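Local coordinates for protein serine racemase (Enterococcus faecalis, PDB 4ECL) that belongs to the alanine racemase family, whose members join an N-terminal TIM-barrel domain to a C-terminal domain rich in beta strands, at residues Asn14-Asn19 against Tyr47-Tyr52; Asn21-Ala26 against Gly221-Gly226; Ser90-Leu95 against Leu111-Gln116; Gln102-Tyr107 against Ile152-Ile157; Val299-Arg304 against Leu317-Thr322. One frame throughout, in Å; residues are numbered along the deposited sequence.

In the fold
Helix 13-25, near the N terminus, takes part in two contacts: interaction 1 closes a loop to helix 46-55, and interaction 2 a far longer one to the loop after strand 217-220. These two cross along the chain and touch, Asn19 ND2 lying 3.0 Å from Leu224 O. Nested within the long loop of interaction 2 are interactions 3 and 4, which cross and touch each other; they tie helix 92-97, strand 101-104, helix 107-114 and strand 152-158 into one wall of the barrel. Interaction 5 opens only after all the others have closed. It joins strands 298-301 and 317-320 of the C-terminal domain, its centre about 54 Å from that of interaction 3.

Interaction 1: residues Asn14-Asn19 against Tyr47-Tyr52; sequences NNLEHN and YEVTTY
Tyr52 OH donates to Glu17 OE1 at 3.1 Å, a weak hydrogen bond and the one hydrogen bond between segments 14-19 and 47-52. Glu17 has CG anti to its backbone N (chi1 -173°) and stays extended beyond, carrying the carboxylate out to the phenol oxygen. Carboxylate and ring planes stand almost perpendicular, 89° apart. Nearer the helix, Glu17 CB lies at the ring edge close to its plane, 4.1 Å from Tyr52 CE2, so the acid's stem passes the ring edge crosswise, at about a right angle, and its OE1 meets the hydroxyl. Beneath this partly exposed pair lies an apolar layer. Leu16 points one methyl, CD2, at both partners: it is 3.9 Å from Tyr52 CD2, approaching the ring obliquely, and 4.2 Å from Val49 CG1. In the TIM-barrel domain, helix 46-55 lies in the beta-alpha-beta crossover that joins the parallel strands 32-36 and 60-63, while helix 13-25 precedes the first of them. The two helix segments cross at -48° with their axes 11.3 Å apart, a wide spacing bridged by the side chains of Tyr52, Glu17 and Leu16. On helix 13-25, Asn15, His18 and Asn19 hydrogen-bond to backbone atoms of Pro243, Asp240 and Arg242 respectively.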
# COMPACT_ATOMS: atom_id res chain seq x y z
N ASN A 14 24.93 -2.21 -4.31
CA ASN A 14 25.87 -2.83 -5.21
C ASN A 14 25.16 -3.50 -6.37
O ASN A 14 25.58 -3.39 -7.50
CB ASN A 14 26.74 -3.85 -4.48
CG ASN A 14 28.00 -3.23 -3.93
OD1 ASN A 14 29.04 -3.21 -4.61
ND2 ASN A 14 27.93 -2.71 -2.71
N ASN A 15 24.06 -4.18 -6.07
CA ASN A 15 23.29 -4.84 -7.10
C ASN A 15 22.65 -3.83 -8.05
O ASN A 15 22.56 -4.08 -9.26
CB ASN A 15 22.21 -5.72 -6.47
CG ASN A 15 22.69 -7.13 -6.23
OD1 ASN A 15 23.86 -7.46 -6.46
ND2 ASN A 15 21.78 -7.98 -5.76
N LEU A 16 22.21 -2.70 -7.50
CA LEU A 16 21.61 -1.63 -8.30
C LEU A 16 22.61 -1.04 -9.29
O LEU A 16 22.27 -0.79 -10.45
CB LEU A 16 21.07 -0.52 -7.39
CG LEU A 16 20.46 0.73 -8.05
CD1 LEU A 16 19.19 0.40 -8.81
CD2 LEU A 16 20.18 1.79 -6.99
N GLU A 17 23.82 -0.81 -8.81
CA GLU A 17 24.92 -0.30 -9.62
C GLU A 17 25.28 -1.29 -10.71
O GLU A 17 25.59 -0.91 -11.84
CB GLU A 17 26.13 -0.03 -8.73
CG GLU A 17 27.31 0.66 -9.41
CD GLU A 17 28.47 0.85 -8.45
OE1 GLU A 17 28.46 0.19 -7.39
OE2 GLU A 17 29.38 1.65 -8.74
N HIS A 18 25.26 -2.58 -10.38
CA HIS A 18 25.52 -3.61 -11.37
C HIS A 18 24.47 -3.53 -12.46
O HIS A 18 24.78 -3.63 -13.65
CB HIS A 18 25.51 -5.01 -10.76
CG HIS A 18 25.45 -6.11 -11.77
ND1 HIS A 18 26.58 -6.70 -12.30
CD2 HIS A 18 24.40 -6.73 -12.36
CE1 HIS A 18 26.23 -7.63 -13.17
NE2 HIS A 18 24.91 -7.67 -13.22
N ASN A 19 23.21 -3.35 -12.06
CA ASN A 19 22.13 -3.24 -13.04
C ASN A 19 22.29 -2.05 -13.98
O ASN A 19 22.13 -2.19 -15.20
CB ASN A 19 20.76 -3.21 -12.35
CG ASN A 19 20.47 -4.51 -11.62
OD1 ASN A 19 21.09 -5.54 -11.91
ND2 ASN A 19 19.53 -4.46 -10.68
N TYR A 47 14.16 8.26 -2.04
CA TYR A 47 15.30 9.03 -1.55
C TYR A 47 16.59 8.22 -1.67
O TYR A 47 17.59 8.69 -2.21
CB TYR A 47 15.08 9.46 -0.09
CG TYR A 47 16.27 10.21 0.50
CD1 TYR A 47 16.61 11.47 0.03
CD2 TYR A 47 17.03 9.66 1.52
CE1 TYR A 47 17.68 12.16 0.55
CE2 TYR A 47 18.11 10.34 2.05
CZ TYR A 47 18.44 11.60 1.56
OH TYR A 47 19.51 12.30 2.07
N GLU A 48 16.54 6.99 -1.17
CA GLU A 48 17.71 6.13 -1.16
C GLU A 48 18.17 5.85 -2.58
O GLU A 48 19.34 6.02 -2.90
CB GLU A 48 17.41 4.83 -0.41
CG GLU A 48 17.26 4.99 1.10
CD GLU A 48 15.88 5.51 1.54
OE1 GLU A 48 14.94 5.54 0.70
OE2 GLU A 48 15.73 5.88 2.72
N VAL A 49 17.24 5.43 -3.43
CA VAL A 49 17.60 4.99 -4.76
C VAL A 49 18.10 6.11 -5.66
O VAL A 49 19.16 6.00 -6.27
CB VAL A 49 16.44 4.24 -5.42
CG1 VAL A 49 16.69 4.09 -6.93
CG2 VAL A 49 16.27 2.90 -4.77
N THR A 50 17.34 7.20 -5.72
CA THR A 50 17.64 8.28 -6.66
C THR A 50 18.95 9.02 -6.34
O THR A 50 19.72 9.33 -7.24
CB THR A 50 16.47 9.28 -6.80
OG1 THR A 50 15.24 8.56 -6.97
CG2 THR A 50 16.67 10.16 -8.00
N THR A 51 19.21 9.29 -5.06
CA THR A 51 20.47 9.93 -4.71
C THR A 51 21.66 9.04 -5.12
O THR A 51 22.67 9.53 -5.64
CB THR A 51 20.56 10.27 -3.21
OG1 THR A 51 20.36 9.08 -2.45
CG2 THR A 51 19.49 11.29 -2.83
N TYR A 52 21.53 7.73 -4.91
CA TYR A 52 22.59 6.81 -5.29
C TYR A 52 22.74 6.73 -6.82
O TYR A 52 23.86 6.71 -7.35
CB TYR A 52 22.37 5.41 -4.70
CG TYR A 52 23.54 4.47 -4.91
CD1 TYR A 52 24.68 4.58 -4.12
CD2 TYR A 52 23.52 3.50 -5.90
CE1 TYR A 52 25.76 3.74 -4.31
CE2 TYR A 52 24.61 2.65 -6.10
CZ TYR A 52 25.72 2.78 -5.30
OH TYR A 52 26.80 1.95 -5.47

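Interaction 2: residues Asn21-Ala26 against Gly221-Gly226; sequences NTLQKA and GVALYG. With SO4 (sulfate ion), chain G.
Leu23 places CG beside its backbone N and anti to the carbonyl carbon (chi1 -71°), and an extended chi2 then spreads its two methyls over the turn 221-226. CD1 rests on the backbone, 3.8 Å from Leu224 CA, while CD2 lies 4.1 Å from Ala223 CB. The Leu224 side chain adds a more distant contact, its CD1 4.4 Å from Leu23 CD1; its own packing extends to Leu16, Val20 and Ala35. The contact is thus wholly apolar and buried, one leucine fork laid against a short helical turn. That turn follows strand 217-220, which pairs with strand 32-36 in the parallel barrel sheet, and its other side binds a sulfate ion. Gly221 N donates to sulfate O2 at 2.9 Å, with a bent N-H...O angle of 131°; Val222 N reaches O3, also at 2.9 Å, more directly at 158°. Ser204 OG and Tyr42 OH also hydrogen-bond to the ion. The sulfate probably came from the crystallisation liquor, and its place is consistent with the site that holds the cofactor phosphate in related alanine racemases. Tyr225 points away from Leu23, stacks its ring on His44 and bonds through OH to Val36 O.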
# COMPACT_ATOMS: atom_id res chain seq x y z
N ASN A 21 25.01 -0.51 -14.88
CA ASN A 21 26.07 -0.84 -15.83
C ASN A 21 25.65 -1.86 -16.88
O ASN A 21 25.96 -1.70 -18.06
CB ASN A 21 27.33 -1.33 -15.12
CG ASN A 21 28.06 -0.21 -14.38
OD1 ASN A 21 28.21 0.90 -14.90
ND2 ASN A 21 28.53 -0.51 -13.18
N THR A 22 24.94 -2.90 -16.45
CA THR A 22 24.52 -3.96 -17.36
C THR A 22 23.57 -3.40 -18.41
O THR A 22 23.65 -3.75 -19.60
CB THR A 22 23.82 -5.11 -16.63
OG1 THR A 22 24.75 -5.73 -15.73
CG2 THR A 22 23.31 -6.14 -17.62
N LEU A 23 22.69 -2.52 -17.97
CA LEU A 23 21.70 -1.93 -18.85
C LEU A 23 22.35 -0.96 -19.84
O LEU A 23 22.05 -0.99 -21.03
CB LEU A 23 20.61 -1.24 -18.01
CG LEU A 23 19.69 -2.20 -17.25
CD1 LEU A 23 18.81 -1.46 -16.25
CD2 LEU A 23 18.83 -3.03 -18.20
N GLN A 24 23.23 -0.09 -19.35
CA GLN A 24 23.90 0.87 -20.22
C GLN A 24 24.69 0.15 -21.32
O GLN A 24 24.78 0.63 -22.44
CB GLN A 24 24.83 1.79 -19.43
CG GLN A 24 24.09 2.81 -18.58
CD GLN A 24 25.00 3.52 -17.59
OE1 GLN A 24 26.05 3.00 -17.18
NE2 GLN A 24 24.59 4.72 -17.18
N LYS A 25 25.24 -1.02 -20.97
CA LYS A 25 26.02 -1.81 -21.91
C LYS A 25 25.19 -2.29 -23.09
O LYS A 25 25.68 -2.39 -24.21
CB LYS A 25 26.63 -3.03 -21.21
CG LYS A 25 28.02 -2.82 -20.64
CD LYS A 25 28.56 -4.14 -20.11
CE LYS A 25 28.34 -5.26 -21.12
NZ LYS A 25 28.83 -6.58 -20.60
N ALA A 26 23.93 -2.61 -22.83
CA ALA A 26 23.05 -3.08 -23.89
C ALA A 26 22.51 -1.92 -24.73
O ALA A 26 21.82 -2.14 -25.73
CB ALA A 26 21.91 -3.90 -23.30
N GLY A 221 12.39 0.63 -15.72
CA GLY A 221 11.70 0.44 -14.46
C GLY A 221 12.13 -0.86 -13.82
O GLY A 221 13.17 -0.91 -13.17
N VAL A 222 11.33 -1.91 -13.99
CA VAL A 222 11.59 -3.18 -13.31
C VAL A 222 13.00 -3.73 -13.54
O VAL A 222 13.60 -4.28 -12.61
CB VAL A 222 10.55 -4.27 -13.66
CG1 VAL A 222 9.19 -3.90 -13.11
CG2 VAL A 222 10.49 -4.52 -15.18
N ALA A 223 13.54 -3.59 -14.75
CA ALA A 223 14.87 -4.11 -15.04
C ALA A 223 15.91 -3.46 -14.15
O ALA A 223 16.86 -4.11 -13.70
CB ALA A 223 15.24 -3.92 -16.53
N LEU A 224 15.75 -2.16 -13.91
CA LEU A 224 16.69 -1.44 -13.07
C LEU A 224 16.74 -2.06 -11.66
O LEU A 224 17.79 -2.07 -11.00
CB LEU A 224 16.29 0.02 -12.99
CG LEU A 224 17.14 0.95 -12.14
CD1 LEU A 224 18.46 1.19 -12.80
CD2 LEU A 224 16.42 2.27 -11.87
N TYR A 225 15.61 -2.60 -11.23
CA TYR A 225 15.50 -3.15 -9.88
C TYR A 225 15.80 -4.65 -9.84
O TYR A 225 15.72 -5.29 -8.79
CB TYR A 225 14.13 -2.82 -9.29
CG TYR A 225 13.86 -1.32 -9.29
CD1 TYR A 225 14.62 -0.47 -8.49
CD2 TYR A 225 12.89 -0.77 -10.10
CE1 TYR A 225 14.40 0.90 -8.48
CE2 TYR A 225 12.66 0.60 -10.11
CZ TYR A 225 13.42 1.43 -9.30
OH TYR A 225 13.21 2.79 -9.30
N GLY A 226 16.15 -5.20 -10.99
CA GLY A 226 16.68 -6.55 -11.06
C GLY A 226 15.60 -7.61 -10.92
O GLY A 226 15.87 -8.75 -10.55
S SO4 G . 8.91 -0.82 -16.78
O1 SO4 G . 8.18 0.43 -17.02
O2 SO4 G . 10.30 -0.65 -17.20
O3 SO4 G . 8.84 -1.11 -15.35
O4 SO4 G . 8.28 -1.90 -17.52

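Interaction 3: residues Ser90-Leu95 against Leu111-Gln116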
# COMPACT_ATOMS: atom_id res chain seq x y z
N SER A 90 -2.23 24.88 -13.09
CA SER A 90 -2.23 25.85 -12.02
C SER A 90 -0.94 25.78 -11.23
O SER A 90 -0.65 26.65 -10.41
CB SER A 90 -3.43 25.63 -11.08
OG SER A 90 -3.32 24.40 -10.38
N ARG A 91 -0.16 24.73 -11.48
CA ARG A 91 1.12 24.58 -10.79
C ARG A 91 2.27 24.81 -11.75
O ARG A 91 3.38 24.32 -11.54
CB ARG A 91 1.21 23.20 -10.11
CG ARG A 91 0.16 22.98 -9.02
CD ARG A 91 0.35 21.64 -8.29
NE ARG A 91 1.48 21.66 -7.36
CZ ARG A 91 1.85 20.64 -6.61
NH1 ARG A 91 1.19 19.49 -6.65
NH2 ARG A 91 2.90 20.76 -5.80
N ALA A 92 2.01 25.57 -12.81
CA ALA A 92 3.02 25.83 -13.83
C ALA A 92 4.22 26.58 -13.26
O ALA A 92 5.33 26.48 -13.77
CB ALA A 92 2.43 26.59 -15.00
N LYS A 93 3.97 27.35 -12.20
CA LYS A 93 5.02 28.10 -11.54
C LYS A 93 6.03 27.17 -10.87
O LYS A 93 7.24 27.40 -10.91
CB LYS A 93 4.41 29.06 -10.51
CG LYS A 93 5.43 29.85 -9.72
CD LYS A 93 4.74 30.87 -8.83
CE LYS A 93 5.71 31.42 -7.79
NZ LYS A 93 6.98 31.90 -8.40
N GLU A 94 5.53 26.10 -10.26
CA GLU A 94 6.39 25.11 -9.62
C GLU A 94 7.19 24.31 -10.65
O GLU A 94 8.35 23.97 -10.40
CB GLU A 94 5.57 24.16 -8.74
CG GLU A 94 4.99 24.82 -7.51
CD GLU A 94 4.02 23.91 -6.78
OE1 GLU A 94 2.83 23.88 -7.18
OE2 GLU A 94 4.43 23.24 -5.80
N LEU A 95 6.56 24.02 -11.78
CA LEU A 95 7.25 23.33 -12.87
C LEU A 95 8.44 24.16 -13.30
O LEU A 95 9.53 23.63 -13.56
CB LEU A 95 6.31 23.15 -14.06
CG LEU A 95 5.28 22.04 -13.95
CD1 LEU A 95 4.32 22.06 -15.13
CD2 LEU A 95 6.01 20.72 -13.87
N LEU A 111 -2.06 23.73 -24.67
CA LEU A 111 -2.45 25.12 -24.83
C LEU A 111 -2.64 25.78 -23.47
O LEU A 111 -2.13 26.87 -23.23
CB LEU A 111 -3.74 25.23 -25.64
CG LEU A 111 -3.64 24.90 -27.12
CD1 LEU A 111 -4.97 25.15 -27.80
CD2 LEU A 111 -2.54 25.71 -27.81
N LEU A 112 -3.36 25.08 -22.60
CA LEU A 112 -3.68 25.57 -21.26
C LEU A 112 -2.44 25.78 -20.39
O LEU A 112 -2.36 26.75 -19.62
CB LEU A 112 -4.64 24.61 -20.57
CG LEU A 112 -5.27 25.03 -19.24
CD1 LEU A 112 -5.93 26.39 -19.37
CD2 LEU A 112 -6.28 24.00 -18.79
N LEU A 113 -1.48 24.87 -20.50
CA LEU A 113 -0.22 25.02 -19.77
C LEU A 113 0.58 26.22 -20.29
O LEU A 113 1.21 26.94 -19.51
CB LEU A 113 0.62 23.74 -19.88
CG LEU A 113 1.88 23.69 -19.02
CD1 LEU A 113 1.52 23.64 -17.55
CD2 LEU A 113 2.75 22.51 -19.40
N ASN A 114 0.55 26.41 -21.61
CA ASN A 114 1.24 27.52 -22.26
C ASN A 114 0.68 28.86 -21.79
O ASN A 114 1.43 29.82 -21.59
CB ASN A 114 1.11 27.41 -23.78
CG ASN A 114 1.90 28.48 -24.53
OD1 ASN A 114 3.07 28.73 -24.23
ND2 ASN A 114 1.25 29.11 -25.51
N LYS A 115 -0.63 28.91 -21.62
CA LYS A 115 -1.31 30.15 -21.25
C LYS A 115 -0.99 30.62 -19.84
O LYS A 115 -1.25 31.77 -19.49
CB LYS A 115 -2.82 30.01 -21.43
CG LYS A 115 -3.22 29.85 -22.88
CD LYS A 115 -4.71 29.63 -23.03
CE LYS A 115 -5.10 29.66 -24.50
NZ LYS A 115 -4.83 30.99 -25.11
N GLN A 116 -0.41 29.74 -19.03
CA GLN A 116 -0.03 30.11 -17.67
C GLN A 116 1.12 31.13 -17.68
O GLN A 116 1.34 31.83 -16.70
CB GLN A 116 0.30 28.88 -16.84
CG GLN A 116 -0.79 27.82 -16.86
CD GLN A 116 -2.15 28.39 -16.51
OE1 GLN A 116 -2.33 28.98 -15.44
NE2 GLN A 116 -3.12 28.21 -17.40
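Ala92 CB and Leu95 CD1 receive the same methyl of Leu113 between them: Leu113 CD1 lies 4.0 Å from each. This is the buried core of the contact between helices 92-97 and 107-114. With CG anti to its backbone N (chi1 -173°), Leu113 brings its end closer to helix 92-97 than its CB direction alone would, and it meets Leu95 at a slant. Ile120 of strand 120-127 and Gln102 of strand 101-104 pack against both leucines from the barrel side. On the more exposed side Gln116 CB makes the closest approach, 3.6 Å from Ala92 CB, while its amide turns away. A bend at chi2 turns it back on its own segment, where NE2 donates nearly straight (170°) to Leu112 O at 2.8 Å. On the partner segment, Arg91 grips Glu94 side-on: NE meets OE1 at 2.6 Å and NH2 meets OE2 at 2.9 Å, both oxygens in the guanidinium plane, the carboxylate tilted out of it. Arg91 NH1 also forms a salt bridge to Asp67, and Asp5 of the second subunit packs on Ser90 and Arg91. The Arg91-Glu94 and Gln116-Leu112 bonds stay within their own segments, and what joins 90-95 to 111-116 is methyl and methylene packing.

Interaction 4: residues Gln102-Tyr107 against Ile152-Ile157; sequences QTLIDY and IKVAGI
Leu104 CD1 is the point of contact, a single methyl facing two residues of strand 152-158. It lies 4.0 Å from Ile152 CG2 and 4.2 Å from Val154 CG2, so two branched side chains on alternate positions of one strand receive one leucine tip. The side chains of Leu104 and Ile152 lie alongside each other, pointing opposite ways. The leucine chain is extended after its first bend (chi1 -60°, chi2 -177°), which carries CD1 across a wide gap; the nearest backbones, Leu104 and Val154, are still 9.0 Å apart CA to CA. One strand lies in that gap: strand 120-127 pairs in parallel with both, Leu104 bonding through its backbone to His123 and Lys125, while Ile152 also packs on Ala122. Over the cluster lies helix 107-114, with Ser110 against Leu104 and Asn114 against Ile152. Further out, Gln102 and Asp106 make polar contacts of segment 102-107. Gln102 NE2 donates to Thr103 O at 2.9 Å and also to Gly85 O, and its OE1 pairs with Thr87 OG1, leaving both amide ends engaged. Asp106 is the N-cap of helix 107-114, with OD1 accepting from Tyr109 N; Val252 and Leu253 of the second subunit pack on Ile105 and Asp106. Apolar residues of next-but-one parallel strands meeting beneath a covering helix form the layer between sheet and helices of a TIM barrel, the fold of this domain.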
# COMPACT_ATOMS: atom_id res chain seq x y z
N GLN A 102 7.77 18.53 -18.24
CA GLN A 102 6.39 18.07 -18.19
C GLN A 102 5.97 17.30 -19.44
O GLN A 102 6.30 17.70 -20.57
CB GLN A 102 5.44 19.25 -17.98
CG GLN A 102 3.97 18.89 -18.03
CD GLN A 102 3.59 17.91 -16.95
OE1 GLN A 102 4.00 18.06 -15.80
NE2 GLN A 102 2.80 16.90 -17.31
N THR A 103 5.25 16.20 -19.26
CA THR A 103 4.68 15.48 -20.41
C THR A 103 3.45 16.22 -20.96
O THR A 103 2.53 16.54 -20.21
CB THR A 103 4.24 14.06 -20.04
OG1 THR A 103 5.40 13.26 -19.77
CG2 THR A 103 3.43 13.43 -21.17
N LEU A 104 3.45 16.49 -22.26
CA LEU A 104 2.27 17.04 -22.93
C LEU A 104 1.30 15.92 -23.26
O LEU A 104 1.50 15.16 -24.21
CB LEU A 104 2.68 17.79 -24.21
CG LEU A 104 3.63 18.96 -23.94
CD1 LEU A 104 3.95 19.71 -25.22
CD2 LEU A 104 3.01 19.90 -22.90
N ILE A 105 0.24 15.81 -22.47
CA ILE A 105 -0.63 14.65 -22.57
C ILE A 105 -1.65 14.74 -23.69
O ILE A 105 -2.13 13.70 -24.15
CB ILE A 105 -1.36 14.39 -21.25
CG1 ILE A 105 -2.27 15.57 -20.90
CG2 ILE A 105 -0.35 14.08 -20.15
CD1 ILE A 105 -3.29 15.26 -19.82
N ASP A 106 -1.98 15.97 -24.10
CA ASP A 106 -2.75 16.24 -25.33
C ASP A 106 -2.74 17.73 -25.73
O ASP A 106 -2.20 18.58 -25.03
CB ASP A 106 -4.17 15.65 -25.26
CG ASP A 106 -5.13 16.48 -24.43
OD1 ASP A 106 -4.73 17.49 -23.82
OD2 ASP A 106 -6.33 16.11 -24.39
N TYR A 107 -3.35 18.04 -26.87
CA TYR A 107 -3.31 19.41 -27.39
C TYR A 107 -3.93 20.47 -26.45
O TYR A 107 -3.26 21.42 -26.05
CB TYR A 107 -3.93 19.48 -28.79
CG TYR A 107 -3.73 20.82 -29.46
CD1 TYR A 107 -2.45 21.29 -29.73
CD2 TYR A 107 -4.81 21.62 -29.81
CE1 TYR A 107 -2.25 22.51 -30.32
CE2 TYR A 107 -4.62 22.84 -30.41
CZ TYR A 107 -3.34 23.29 -30.66
OH TYR A 107 -3.15 24.51 -31.27
N ILE A 152 6.39 26.85 -24.02
CA ILE A 152 6.70 25.43 -23.92
C ILE A 152 7.86 25.08 -24.84
O ILE A 152 7.74 25.22 -26.06
CB ILE A 152 5.51 24.55 -24.33
CG1 ILE A 152 4.24 24.98 -23.59
CG2 ILE A 152 5.82 23.08 -24.10
CD1 ILE A 152 4.40 25.18 -22.12
N LYS A 153 8.98 24.64 -24.27
CA LYS A 153 10.10 24.18 -25.09
C LYS A 153 10.08 22.66 -25.21
O LYS A 153 10.38 21.95 -24.25
CB LYS A 153 11.43 24.64 -24.51
CG LYS A 153 12.63 24.32 -25.40
CD LYS A 153 12.60 25.16 -26.67
CE LYS A 153 13.29 24.45 -27.84
NZ LYS A 153 12.55 23.23 -28.26
N VAL A 154 9.73 22.14 -26.38
CA VAL A 154 9.61 20.70 -26.53
C VAL A 154 10.99 20.08 -26.72
O VAL A 154 11.66 20.31 -27.74
CB VAL A 154 8.64 20.32 -27.66
CG1 VAL A 154 8.43 18.83 -27.72
CG2 VAL A 154 7.32 21.01 -27.44
N ALA A 155 11.43 19.31 -25.73
CA ALA A 155 12.78 18.77 -25.70
C ALA A 155 12.78 17.27 -26.01
O ALA A 155 13.83 16.64 -26.13
CB ALA A 155 13.43 19.03 -24.33
N GLY A 156 11.59 16.70 -26.14
CA GLY A 156 11.48 15.31 -26.50
C GLY A 156 10.10 14.92 -26.97
O GLY A 156 9.13 15.67 -26.85
N ILE A 157 10.01 13.72 -27.52
CA ILE A 157 8.75 13.20 -28.01
C ILE A 157 8.79 11.70 -27.76
O ILE A 157 9.82 11.07 -27.99
CB ILE A 157 8.53 13.54 -29.51
CG1 ILE A 157 7.37 12.74 -30.09
CG2 ILE A 157 9.78 13.30 -30.31
CD1 ILE A 157 6.86 13.32 -31.39

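Interaction 5: residues Val299-Arg304 against Leu317-Thr322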
# COMPACT_ATOMS: atom_id res chain seq x y z
N VAL A 299 8.44 -18.16 4.50
CA VAL A 299 9.54 -17.23 4.66
C VAL A 299 10.82 -18.01 4.88
O VAL A 299 10.78 -19.23 5.08
CB VAL A 299 9.29 -16.26 5.82
CG1 VAL A 299 8.00 -15.47 5.59
CG2 VAL A 299 9.22 -17.02 7.14
N LEU A 300 11.96 -17.33 4.83
CA LEU A 300 13.22 -17.99 5.11
C LEU A 300 13.72 -17.61 6.50
O LEU A 300 13.87 -16.42 6.83
CB LEU A 300 14.27 -17.67 4.04
CG LEU A 300 13.92 -18.07 2.60
CD1 LEU A 300 15.05 -17.70 1.63
CD2 LEU A 300 13.57 -19.55 2.48
N ILE A 301 13.94 -18.62 7.32
CA ILE A 301 14.53 -18.42 8.64
C ILE A 301 15.64 -19.45 8.82
O ILE A 301 15.43 -20.65 8.60
CB ILE A 301 13.50 -18.56 9.78
CG1 ILE A 301 12.45 -17.45 9.69
CG2 ILE A 301 14.21 -18.50 11.12
CD1 ILE A 301 11.29 -17.61 10.66
N GLY A 302 16.82 -18.97 9.20
CA GLY A 302 17.99 -19.83 9.33
C GLY A 302 18.24 -20.64 8.07
O GLY A 302 18.65 -21.81 8.14
N GLY A 303 17.97 -20.04 6.92
CA GLY A 303 18.17 -20.69 5.65
C GLY A 303 17.14 -21.75 5.30
O GLY A 303 17.31 -22.50 4.35
N ARG A 304 16.06 -21.82 6.07
CA ARG A 304 15.05 -22.85 5.84
C ARG A 304 13.67 -22.24 5.58
O ARG A 304 13.40 -21.10 5.96
CB ARG A 304 14.99 -23.79 7.05
CG ARG A 304 16.36 -24.20 7.59
CD ARG A 304 17.08 -25.14 6.64
NE ARG A 304 16.35 -26.40 6.45
CZ ARG A 304 16.78 -27.41 5.70
NH1 ARG A 304 17.95 -27.32 5.07
NH2 ARG A 304 16.05 -28.51 5.58
N LEU A 317 1.88 -11.69 11.35
CA LEU A 317 1.54 -13.00 10.80
C LEU A 317 2.32 -14.10 11.53
O LEU A 317 3.15 -13.81 12.39
CB LEU A 317 1.77 -13.05 9.29
CG LEU A 317 3.15 -12.80 8.68
CD1 LEU A 317 4.01 -14.07 8.70
CD2 LEU A 317 2.98 -12.30 7.27
N ALA A 318 2.03 -15.35 11.19
CA ALA A 318 2.64 -16.49 11.86
C ALA A 318 3.27 -17.48 10.88
O ALA A 318 2.71 -17.76 9.82
CB ALA A 318 1.60 -17.19 12.72
N VAL A 319 4.43 -18.01 11.23
CA VAL A 319 5.06 -19.04 10.39
C VAL A 319 5.43 -20.27 11.19
O VAL A 319 5.59 -20.23 12.42
CB VAL A 319 6.29 -18.51 9.65
CG1 VAL A 319 5.89 -17.42 8.65
CG2 VAL A 319 7.32 -18.01 10.62
N ASP A 320 5.57 -21.38 10.48
CA ASP A 320 5.81 -22.68 11.10
C ASP A 320 7.31 -22.94 11.19
O ASP A 320 7.98 -23.07 10.17
CB ASP A 320 5.16 -23.74 10.22
CG ASP A 320 5.02 -25.07 10.92
OD1 ASP A 320 5.71 -25.30 11.94
OD2 ASP A 320 4.21 -25.89 10.43
N VAL A 321 7.84 -23.01 12.40
CA VAL A 321 9.28 -23.27 12.57
C VAL A 321 9.55 -24.60 13.27
O VAL A 321 10.62 -24.80 13.84
CB VAL A 321 10.00 -22.11 13.28
CG1 VAL A 321 10.00 -20.86 12.39
CG2 VAL A 321 9.36 -21.81 14.62
N THR A 322 8.57 -25.50 13.20
CA THR A 322 8.66 -26.81 13.83
C THR A 322 9.96 -27.55 13.46
O THR A 322 10.54 -28.26 14.28
CB THR A 322 7.44 -27.70 13.47
OG1 THR A 322 6.23 -26.98 13.74
CG2 THR A 322 7.44 -28.99 14.29
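Val299 and Val319 meet at about a right angle, the CG2 bump of Val299 settling against the fork of Val319: it lies 3.7 Å from Val319 CG1 and 4.1 Å from Val319 CG2. The neighbouring hollow is formed by Val319 and Val321, and the end of Ile301 fills it. Ile301 CD1 sits 4.0 Å from Val319 CG2 and 3.9 Å from Val321 CG1, crossing both valines at a slant. An extended outer chain (chi2 172°) gives the isoleucine this reach. Val319 therefore touches both partners, giving each of its methyls a different nearest neighbour. Strand 304-309 pairs antiparallel with both strands, 298-301 and 317-320, and the curl of the sheet probably helps bring their side chains together. A type I' turn from Ile301 to Arg304 makes the first hairpin, Ile301 N and O each bonding Arg304 at 2.9 Å. Strand 317-320 ends in an Asx turn: Asp320 OD1 accepts from Thr322 N at 3.1 Å on its anti side, and from Thr322 OG1 through its syn lone pair. Both turns stay within their own segments; the direct contact is purely apolar, a fit of branched aliphatic side chains, while strand 304-309 supplies backbone bonds to both.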